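Local coordinates for glyoxalase-like domain protein (Staphylococcus aureus, PDB 3P8A) that is of unknown function but belongs to the glyoxalase-like VOC family, whose members often act on small molecules at a metal site, at residues E192-K197 against D231-R236; F212-V217 against T224-K229. All coordinates share one frame; numbering follows the deposited sequence.

Contact 1 of 2, residues E192-K197 against D231-R236; sequences ETVIVK and DDIYFR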
# COMPACT_ATOMS: atom_id res chain seq x y z
N GLU A 192 -12.09 1.71 -4.66
CA GLU A 192 -12.92 2.82 -4.24
C GLU A 192 -12.54 3.34 -2.86
O GLU A 192 -12.52 4.56 -2.65
CB GLU A 192 -14.39 2.37 -4.25
CG GLU A 192 -15.41 3.47 -4.01
CD GLU A 192 -16.84 3.01 -3.86
OE1 GLU A 192 -17.08 1.78 -3.81
OE2 GLU A 192 -17.73 3.88 -3.79
N THR A 193 -12.30 2.42 -1.90
CA THR A 193 -12.03 2.78 -0.52
C THR A 193 -11.07 1.82 0.12
O THR A 193 -11.10 0.62 -0.16
CB THR A 193 -13.36 2.80 0.29
OG1 THR A 193 -14.31 3.62 -0.39
CG2 THR A 193 -13.20 3.32 1.72
N VAL A 194 -10.27 2.35 1.02
CA VAL A 194 -9.35 1.61 1.87
C VAL A 194 -9.82 1.90 3.28
O VAL A 194 -9.96 3.08 3.67
CB VAL A 194 -7.85 1.96 1.63
CG1 VAL A 194 -6.95 1.28 2.67
CG2 VAL A 194 -7.43 1.52 0.24
N ILE A 195 -10.16 0.83 4.00
CA ILE A 195 -10.62 0.93 5.36
C ILE A 195 -9.51 0.54 6.33
O ILE A 195 -8.92 -0.56 6.24
CB ILE A 195 -11.96 0.17 5.62
CG1 ILE A 195 -13.07 0.71 4.70
CG2 ILE A 195 -12.38 0.36 7.10
CD1 ILE A 195 -14.51 0.07 4.94
N VAL A 196 -9.24 1.45 7.27
CA VAL A 196 -8.24 1.33 8.30
C VAL A 196 -8.96 1.35 9.65
O VAL A 196 -9.83 2.21 9.88
CB VAL A 196 -7.20 2.50 8.19
CG1 VAL A 196 -6.20 2.47 9.33
CG2 VAL A 196 -6.47 2.49 6.84
N LYS A 197 -8.63 0.37 10.51
CA LYS A 197 -9.16 0.32 11.86
C LYS A 197 -8.07 0.92 12.74
O LYS A 197 -6.91 0.56 12.57
CB LYS A 197 -9.55 -1.12 12.26
CG LYS A 197 -11.02 -1.37 11.97
CD LYS A 197 -11.48 -2.78 12.16
CE LYS A 197 -13.00 -2.84 12.06
NZ LYS A 197 -13.54 -4.19 12.33
N ASP A 231 -6.82 12.38 -6.17
CA ASP A 231 -7.27 11.02 -6.41
C ASP A 231 -8.70 10.80 -5.89
O ASP A 231 -9.12 11.50 -4.96
CB ASP A 231 -6.28 9.99 -5.81
CG ASP A 231 -6.35 8.63 -6.48
OD1 ASP A 231 -7.29 8.40 -7.28
OD2 ASP A 231 -5.45 7.81 -6.22
N ASP A 232 -9.42 9.84 -6.47
CA ASP A 232 -10.81 9.57 -6.07
C ASP A 232 -11.00 8.46 -5.00
O ASP A 232 -12.14 8.16 -4.67
CB ASP A 232 -11.74 9.27 -7.28
CG ASP A 232 -11.39 9.84 -8.64
OD1 ASP A 232 -11.51 9.09 -9.64
OD2 ASP A 232 -11.09 11.06 -8.73
N ILE A 233 -9.92 7.85 -4.49
CA ILE A 233 -10.01 6.80 -3.47
C ILE A 233 -10.35 7.41 -2.10
O ILE A 233 -9.69 8.37 -1.68
CB ILE A 233 -8.69 5.96 -3.34
CG1 ILE A 233 -8.11 5.40 -4.66
CG2 ILE A 233 -8.72 4.91 -2.21
CD1 ILE A 233 -8.97 4.63 -5.48
N TYR A 234 -11.31 6.82 -1.39
CA TYR A 234 -11.60 7.27 -0.03
C TYR A 234 -10.75 6.47 0.94
O TYR A 234 -10.43 5.32 0.67
CB TYR A 234 -13.10 7.16 0.30
CG TYR A 234 -13.90 8.16 -0.49
CD1 TYR A 234 -14.07 9.46 -0.03
CD2 TYR A 234 -14.37 7.85 -1.77
CE1 TYR A 234 -14.76 10.41 -0.78
CE2 TYR A 234 -15.06 8.79 -2.52
CZ TYR A 234 -15.24 10.07 -2.03
OH TYR A 234 -15.92 11.02 -2.76
N PHE A 235 -10.35 7.11 2.03
CA PHE A 235 -9.58 6.51 3.11
C PHE A 235 -10.44 6.62 4.35
O PHE A 235 -10.67 7.72 4.85
CB PHE A 235 -8.21 7.20 3.31
CG PHE A 235 -7.37 7.06 2.07
CD1 PHE A 235 -6.71 5.86 1.79
CD2 PHE A 235 -7.35 8.07 1.11
CE1 PHE A 235 -5.98 5.71 0.61
CE2 PHE A 235 -6.63 7.90 -0.09
CZ PHE A 235 -5.95 6.72 -0.32
N ARG A 236 -11.00 5.49 4.78
CA ARG A 236 -11.84 5.48 5.94
C ARG A 236 -11.06 4.98 7.13
O ARG A 236 -10.56 3.85 7.09
CB ARG A 236 -13.12 4.63 5.69
CG ARG A 236 -14.03 4.55 6.94
CD ARG A 236 -15.39 4.02 6.60
NE ARG A 236 -16.12 4.98 5.78
CZ ARG A 236 -17.37 4.84 5.37
NH1 ARG A 236 -18.07 3.77 5.69
NH2 ARG A 236 -17.94 5.80 4.65

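Contact 2 of 2, residues F212-V217 against T224-K229; sequences FDMDIV and TDLILK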
# COMPACT_ATOMS: atom_id res chain seq x y z
N PHE A 212 -0.08 13.88 4.24
CA PHE A 212 -0.55 13.68 2.86
C PHE A 212 -1.38 14.77 2.25
O PHE A 212 -1.88 14.60 1.14
CB PHE A 212 -1.20 12.29 2.72
CG PHE A 212 -0.43 11.20 3.42
CD1 PHE A 212 0.88 10.89 3.03
CD2 PHE A 212 -0.98 10.50 4.48
CE1 PHE A 212 1.62 9.91 3.70
CE2 PHE A 212 -0.25 9.53 5.16
CZ PHE A 212 1.05 9.23 4.77
N ASP A 213 -1.56 15.90 2.99
CA ASP A 213 -2.32 17.06 2.53
C ASP A 213 -3.73 16.64 2.07
O ASP A 213 -4.21 17.08 1.02
CB ASP A 213 -1.53 17.77 1.40
CG ASP A 213 -1.42 19.26 1.61
OD1 ASP A 213 -0.30 19.75 1.89
OD2 ASP A 213 -2.47 19.94 1.52
N MSE A 214 -4.35 15.74 2.83
CA MSE A 214 -5.66 15.20 2.50
C MSE A 214 -6.79 16.15 2.89
O MSE A 214 -6.58 17.07 3.67
CB MSE A 214 -5.83 13.83 3.18
CG MSE A 214 -5.09 12.70 2.49
SE MSE A 214 -5.29 11.03 3.48
CE MSE A 214 -4.07 9.82 2.51
N ASP A 215 -7.98 15.93 2.32
CA ASP A 215 -9.20 16.69 2.63
C ASP A 215 -10.09 15.80 3.50
O ASP A 215 -10.01 14.57 3.40
CB ASP A 215 -9.95 17.08 1.34
CG ASP A 215 -9.29 18.15 0.45
OD1 ASP A 215 -8.69 19.10 1.00
OD2 ASP A 215 -9.43 18.06 -0.79
N ILE A 216 -10.88 16.42 4.39
CA ILE A 216 -11.83 15.74 5.27
C ILE A 216 -13.12 15.62 4.49
O ILE A 216 -13.61 16.62 3.95
CB ILE A 216 -12.04 16.46 6.64
CG1 ILE A 216 -10.71 16.67 7.39
CG2 ILE A 216 -13.06 15.72 7.54
CD1 ILE A 216 -10.59 18.01 8.08
N VAL A 217 -13.68 14.42 4.45
CA VAL A 217 -14.93 14.13 3.74
C VAL A 217 -16.09 13.97 4.75
O VAL A 217 -17.17 14.49 4.53
CB VAL A 217 -14.71 12.86 2.87
CG1 VAL A 217 -16.01 12.36 2.25
CG2 VAL A 217 -13.68 13.11 1.78
N THR A 224 -13.97 8.47 10.26
CA THR A 224 -13.57 9.67 9.52
C THR A 224 -13.17 9.24 8.10
O THR A 224 -12.33 8.34 7.95
CB THR A 224 -12.37 10.32 10.20
OG1 THR A 224 -12.73 10.62 11.54
CG2 THR A 224 -11.88 11.59 9.47
N ASP A 225 -13.74 9.90 7.07
CA ASP A 225 -13.36 9.64 5.68
C ASP A 225 -12.42 10.73 5.22
O ASP A 225 -12.67 11.92 5.43
CB ASP A 225 -14.57 9.58 4.76
CG ASP A 225 -15.38 8.32 4.93
OD1 ASP A 225 -14.83 7.33 5.44
OD2 ASP A 225 -16.57 8.34 4.56
N LEU A 226 -11.30 10.32 4.64
CA LEU A 226 -10.29 11.24 4.10
C LEU A 226 -10.13 11.00 2.60
O LEU A 226 -10.46 9.93 2.11
CB LEU A 226 -8.97 11.04 4.85
CG LEU A 226 -8.97 11.31 6.36
CD1 LEU A 226 -7.60 11.09 6.95
CD2 LEU A 226 -9.47 12.70 6.68
N ILE A 227 -9.68 12.02 1.85
CA ILE A 227 -9.45 11.88 0.42
C ILE A 227 -8.18 12.65 0.04
O ILE A 227 -7.92 13.71 0.60
CB ILE A 227 -10.70 12.29 -0.44
CG1 ILE A 227 -10.62 11.69 -1.87
CG2 ILE A 227 -10.96 13.82 -0.43
CD1 ILE A 227 -11.94 11.82 -2.80
N LEU A 228 -7.40 12.12 -0.92
CA LEU A 228 -6.23 12.84 -1.42
C LEU A 228 -6.77 13.92 -2.36
O LEU A 228 -7.82 13.72 -2.97
CB LEU A 228 -5.31 11.90 -2.19
CG LEU A 228 -4.50 10.92 -1.39
CD1 LEU A 228 -4.10 9.74 -2.26
CD2 LEU A 228 -3.27 11.59 -0.79
N LYS A 229 -6.08 15.05 -2.47
CA LYS A 229 -6.54 16.15 -3.34
C LYS A 229 -6.61 15.78 -4.83
O LYS A 229 -7.44 16.33 -5.56
CB LYS A 229 -5.66 17.40 -3.15
CG LYS A 229 -6.06 18.20 -1.93
CD LYS A 229 -4.95 19.15 -1.49
CE LYS A 229 -5.44 20.09 -0.41
NZ LYS A 229 -5.90 19.39 0.81
O HOH W 1 -3.22 15.22 -1.22
O HOH W 2 -10.00 16.32 -2.71

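Contact 1 of 2, residues E192-K197 against D231-R236
Thr193 and Tyr234 meet where two parallel strands begin to pair, illustrating how neighbours share one face of a sheet. The threonine hydroxyl OG1 lies 3.8 Å from Tyr234 CB, its side chain slanting across that of the tyrosine. With chi1 at -53°, Thr193 CG2 stands anti to the backbone N and comes over the Tyr234 carbonyl, 3.6 Å from its O. The tyrosine ring slants outward and back toward the start of its strand, one edge near Glu192 O. Two residues further on, the same face carries Ile195 and Arg236, which lie side by side and point the same way, Ile195 CG1 being 4.0 Å from Arg236 CB. On the reverse face Val194 approaches the Phe235 ring obliquely, CB to CD1 4.1 Å.

Between the two faces the backbones exchange four hydrogen bonds: Tyr234 N to Glu192 O, Val194 N to Tyr234 O, Arg236 N to Val194 O and Val196 N to Arg236 O, the last 2.7 Å long and nearly straight at 172°.

This is the parallel pairing of the first and last strands of a beta-alpha-beta-beta-beta unit, 189-198 to 234-239, consistent with the VOC family. Strand 189-198 has 234-239 along one edge and 244-252 along the other, where Glu192 and Thr193 both face Ile249 in a classic beta bulge. Beyond 234-239 lies strand 223-227, from which Asp225 forms a salt bridge with the Arg236 guanidinium and Tyr223 a cation-pi contact. On the other face, Phe235 packs on Met214 and Leu228, and Ile233 reaches Phe25.

Contact 2 of 2, residues F212-V217 against T224-K229
Met214, a selenomethionine here, threads its extended side chain between Leu226 and Leu228 and shows how a long flexible residue can fill the groove between two branched ones. Its SE rests 3.9 Å from Leu226 CB, the two side chains crossing at about a right angle, while its terminal CE meets Leu228 CD2 at 3.8 Å. That same CD2 methyl also touches Phe212 CB, resting against both where they lie on the same side of it. Further along, Leu226 CD2 packs on CA and CG1 of Ile216.

On the other face the fit turns on a single methyl. Ile227 CG1 is anti to the backbone N (chi1 -160°), which leaves CG2 between N and the carbonyl carbon, and this branch nestles between Asp215 CB and Val217 CG2, the latter 3.6 Å from it. Val217 CB sits over the Asp225 carbonyl and near Asp225 CB.

Lys229 reaches across at the end of the hairpin nearest Asp213. Its chain bends at chi4 (60°), bringing NZ between two aspartates in a salt-bridge network: it pairs with Asp215 OD1 at 2.8 Å from above the carboxylate plane, bonds Asp213 O at 2.9 Å from above the carbonyl plane, and makes a longer salt bridge, 3.5 Å, to Asp213 OD2. The two carboxylates would be expected to favour the ammonium form. One water bridges Phe212 O and Lys229 N, and another donates to Asp215 OD2.

Asp215 and Ile227 form a hydrogen-bonded antiparallel pair, with both N-H...O bonds made, and Val217 N bonds Asp225 O. Helix 201-212 lies against the Met214, Ile216 and Leu226 face through Trp208 and Leu209. The arrangement is a beta hairpin of strands 215-219 and 223-227, with 215-219 as the edge strand of its mixed sheet.

After the chain has built the eight-stranded sheet, it enters strand 189-198, which supplies the first half of contact 1, then helix 201-212, and turns into the hairpin 215-219/223-227. Contact 2 closes that short loop, with six residues between its segments. Strand 234-239 then follows, returning to pair with 189-198 and closing the longer loop of contact 1, so contact 2 is nested wholly inside it. Their centres lie about 9 Å apart. The two contacts meet where strands 223-227 and 234-239 are sheet neighbours: Tyr234 packs on Ile227, and a probable hydrogen bond joins Leu226 N to Phe235 O. Together they tie the edge hairpin to the inner strands of the seven-stranded sheet.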